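Side-chain contact in beta-2-microglobulin (Ctenopharyngodon idella, PDB 5H5Z), which probably serves as the light chain of MHC class I molecules, pairing with the heavy chain that presents peptides in this bony fish: residues B[55-58]-B[59-63]. The protein carries 1 engineered substitution. Residues are numbered along the deposited sequence; the frame is centred on the assembly and turned at random.
Sequences LAFE and KGWQF
Phe57 and Phe63 face each other as an antiparallel non-hydrogen-bonded pair, CA to CA 4.1 Å, where the chain reverses through a type II turn from Glu58 to Trp61. Two backbone hydrogen bonds close the reversal: Trp61 N donates to Glu58 O at 2.9 Å, and Glu58 N to Gln62 O at 3.2 Å. Gly60 takes a backbone shape in which a CB would press on the carbonyl oxygen of Lys59. Both phenylalanines project from the same face of the sheet, and the edge of Phe57 is turned toward the face of Phe63 in an offset edge-to-face pair, planes at 82°, with Phe57 CD2 3.7 Å from Phe63 CE1. On its other flank Phe57 sets CE1 3.5 Å from CE3 of the Trp61 indole, the two rings oblique to one another. Chi1 of 55°, which holds CG between the backbone N and carbonyl carbon, brings the Phe57 ring alongside both neighbours. This aromatic cluster lies on one face of the hairpin linking strands 51-57 and 63-71 of the C1-set immunoglobulin domain, at the heavy-chain interface: Trp61 NE1 donates a hydrogen bond to Asp118 of the MHC class I antigen chain, whose Gln93 packs on both phenylalanines. An alanine in place of Phe57 would probably open a gap between Trp61 and Phe63, leaving the face of Phe63 without the ring edge turned toward it. Beyond the pair, Leu55 brings CD1 to 3.8 Å from Phe63 CD1, while Ala56 O lies at the edge of the Phe63 ring, near its plane.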
ATOM      1  N   LEU B  55       1.948  -7.491   5.803  1.00 26.25           N
ATOM      2  CA  LEU B  55       1.182  -7.930   4.642  1.00 27.12           C
ATOM      3  C   LEU B  55      -0.180  -7.245   4.548  1.00 23.65           C
ATOM      4  O   LEU B  55      -1.011  -7.353   5.447  1.00 26.20           O
ATOM      5  CB  LEU B  55       1.024  -9.455   4.652  1.00 28.97           C
ATOM      6  CG  LEU B  55       0.456 -10.128   3.399  1.00 30.34           C
ATOM      7  CD1 LEU B  55       1.446 -10.101   2.239  1.00 32.09           C
ATOM      8  CD2 LEU B  55       0.048 -11.551   3.742  1.00 32.70           C
ATOM      9  N   ALA B  56      -0.386  -6.531   3.447  1.00 25.76           N
ATOM     10  CA  ALA B  56      -1.669  -5.902   3.162  1.00 25.75           C
ATOM     11  C   ALA B  56      -1.982  -6.001   1.668  1.00 26.19           C
ATOM     12  O   ALA B  56      -1.146  -6.446   0.872  1.00 27.70           O
ATOM     13  CB  ALA B  56      -1.678  -4.452   3.639  1.00 23.77           C
ATOM     14  N   PHE B  57      -3.197  -5.610   1.303  1.00 23.16           N
ATOM     15  CA  PHE B  57      -3.648  -5.675  -0.079  1.00 22.31           C
ATOM     16  C   PHE B  57      -4.585  -4.520  -0.379  1.00 24.79           C
ATOM     17  O   PHE B  57      -5.147  -3.900   0.537  1.00 26.86           O
ATOM     18  CB  PHE B  57      -4.302  -7.036  -0.396  1.00 22.24           C
ATOM     19  CG  PHE B  57      -5.438  -7.406   0.521  1.00 21.05           C
ATOM     20  CD1 PHE B  57      -6.735  -6.993   0.245  1.00 22.53           C
ATOM     21  CD2 PHE B  57      -5.214  -8.202   1.645  1.00 22.50           C
ATOM     22  CE1 PHE B  57      -7.788  -7.334   1.088  1.00 21.82           C
ATOM     23  CE2 PHE B  57      -6.261  -8.557   2.486  1.00 21.32           C
ATOM     24  CZ  PHE B  57      -7.550  -8.126   2.207  1.00 22.20           C
ATOM     25  N   GLU B  58      -4.729  -4.223  -1.664  1.00 28.82           N
ATOM     26  CA  GLU B  58      -5.557  -3.118  -2.122  1.00 33.64           C
ATOM     27  C   GLU B  58      -6.896  -3.636  -2.620  1.00 33.07           C
ATOM     28  O   GLU B  58      -7.141  -4.847  -2.618  1.00 30.96           O
ATOM     29  CB  GLU B  58      -4.837  -2.365  -3.246  1.00 38.47           C
ATOM     30  CG  GLU B  58      -3.608  -1.596  -2.785  1.00 46.59           C
ATOM     31  CD  GLU B  58      -2.824  -0.998  -3.935  1.00 50.86           C
ATOM     32  OE1 GLU B  58      -2.363  -1.759  -4.814  1.00 53.83           O
ATOM     33  OE2 GLU B  58      -2.659   0.239  -3.955  1.00 60.33           O
ATOM     34  N   LYS B  59      -7.767  -2.715  -3.026  1.00 31.24           N
ATOM     35  CA  LYS B  59      -8.973  -3.075  -3.758  1.00 33.99           C
ATOM     36  C   LYS B  59      -8.547  -3.832  -5.014  1.00 33.05           C
ATOM     37  O   LYS B  59      -7.585  -3.448  -5.685  1.00 34.95           O
ATOM     38  CB  LYS B  59      -9.808  -1.832  -4.084  1.00 39.79           C
ATOM     39  CG  LYS B  59     -10.598  -1.326  -2.880  1.00 55.51           C
ATOM     40  CD  LYS B  59     -10.950   0.155  -2.977  1.00 63.36           C
ATOM     41  CE  LYS B  59     -11.217   0.755  -1.595  1.00 64.90           C
ATOM     42  NZ  LYS B  59     -12.506   0.314  -0.976  1.00 70.65           N
ATOM     43  N   GLY B  60      -9.237  -4.930  -5.300  1.00 34.62           N
ATOM     44  CA  GLY B  60      -8.805  -5.858  -6.338  1.00 32.78           C
ATOM     45  C   GLY B  60      -8.078  -7.060  -5.755  1.00 27.43           C
ATOM     46  O   GLY B  60      -7.816  -8.036  -6.466  1.00 28.95           O
ATOM     47  N   TRP B  61      -7.723  -6.964  -4.470  1.00 24.17           N
ATOM     48  CA  TRP B  61      -7.235  -8.093  -3.655  1.00 23.53           C
ATOM     49  C   TRP B  61      -5.742  -8.417  -3.756  1.00 22.80           C
ATOM     50  O   TRP B  61      -5.237  -9.239  -2.990  1.00 24.53           O
ATOM     51  CB  TRP B  61      -8.049  -9.369  -3.922  1.00 21.68           C
ATOM     52  CG  TRP B  61      -9.521  -9.187  -3.790  1.00 23.06           C
ATOM     53  CD1 TRP B  61     -10.443  -9.145  -4.796  1.00 24.17           C
ATOM     54  CD2 TRP B  61     -10.243  -9.008  -2.573  1.00 22.41           C
ATOM     55  NE1 TRP B  61     -11.705  -8.965  -4.275  1.00 25.74           N
ATOM     56  CE2 TRP B  61     -11.608  -8.868  -2.911  1.00 24.78           C
ATOM     57  CE3 TRP B  61      -9.867  -8.958  -1.225  1.00 21.50           C
ATOM     58  CZ2 TRP B  61     -12.604  -8.691  -1.948  1.00 23.12           C
ATOM     59  CZ3 TRP B  61     -10.857  -8.777  -0.269  1.00 22.28           C
ATOM     60  CH2 TRP B  61     -12.208  -8.645  -0.638  1.00 23.37           C
ATOM     61  N   GLN B  62      -5.040  -7.793  -4.696  1.00 25.68           N
ATOM     62  CA  GLN B  62      -3.622  -8.087  -4.893  1.00 24.46           C
ATOM     63  C   GLN B  62      -2.783  -7.470  -3.773  1.00 25.45           C
ATOM     64  O   GLN B  62      -3.083  -6.376  -3.285  1.00 26.62           O
ATOM     65  CB  GLN B  62      -3.153  -7.613  -6.272  1.00 25.47           C
ATOM     66  CG  GLN B  62      -3.925  -8.250  -7.424  1.00 29.89           C
ATOM     67  CD  GLN B  62      -3.463  -7.796  -8.800  1.00 34.77           C
ATOM     68  OE1 GLN B  62      -3.649  -8.506  -9.788  1.00 36.33           O
ATOM     69  NE2 GLN B  62      -2.871  -6.610  -8.874  1.00 29.94           N
ATOM     70  N   PHE B  63      -1.740  -8.192  -3.373  1.00 23.84           N
ATOM     71  CA  PHE B  63      -0.917  -7.829  -2.222  1.00 22.13           C
ATOM     72  C   PHE B  63       0.192  -6.842  -2.586  1.00 22.30           C
ATOM     73  O   PHE B  63       0.626  -6.773  -3.735  1.00 24.26           O
ATOM     74  CB  PHE B  63      -0.295  -9.091  -1.615  1.00 22.71           C
ATOM     75  CG  PHE B  63      -1.299 -10.053  -1.057  1.00 23.66           C
ATOM     76  CD1 PHE B  63      -1.808  -9.867   0.220  1.00 23.18           C
ATOM     77  CD2 PHE B  63      -1.736 -11.151  -1.803  1.00 25.20           C
ATOM     78  CE1 PHE B  63      -2.737 -10.755   0.750  1.00 23.94           C
ATOM     79  CE2 PHE B  63      -2.669 -12.039  -1.281  1.00 26.66           C
ATOM     80  CZ  PHE B  63      -3.168 -11.839  -0.000  1.00 26.42           C
TER
HETATM   81  O   HOH W   1      -1.160  -4.401  -4.954  1.00 31.88           O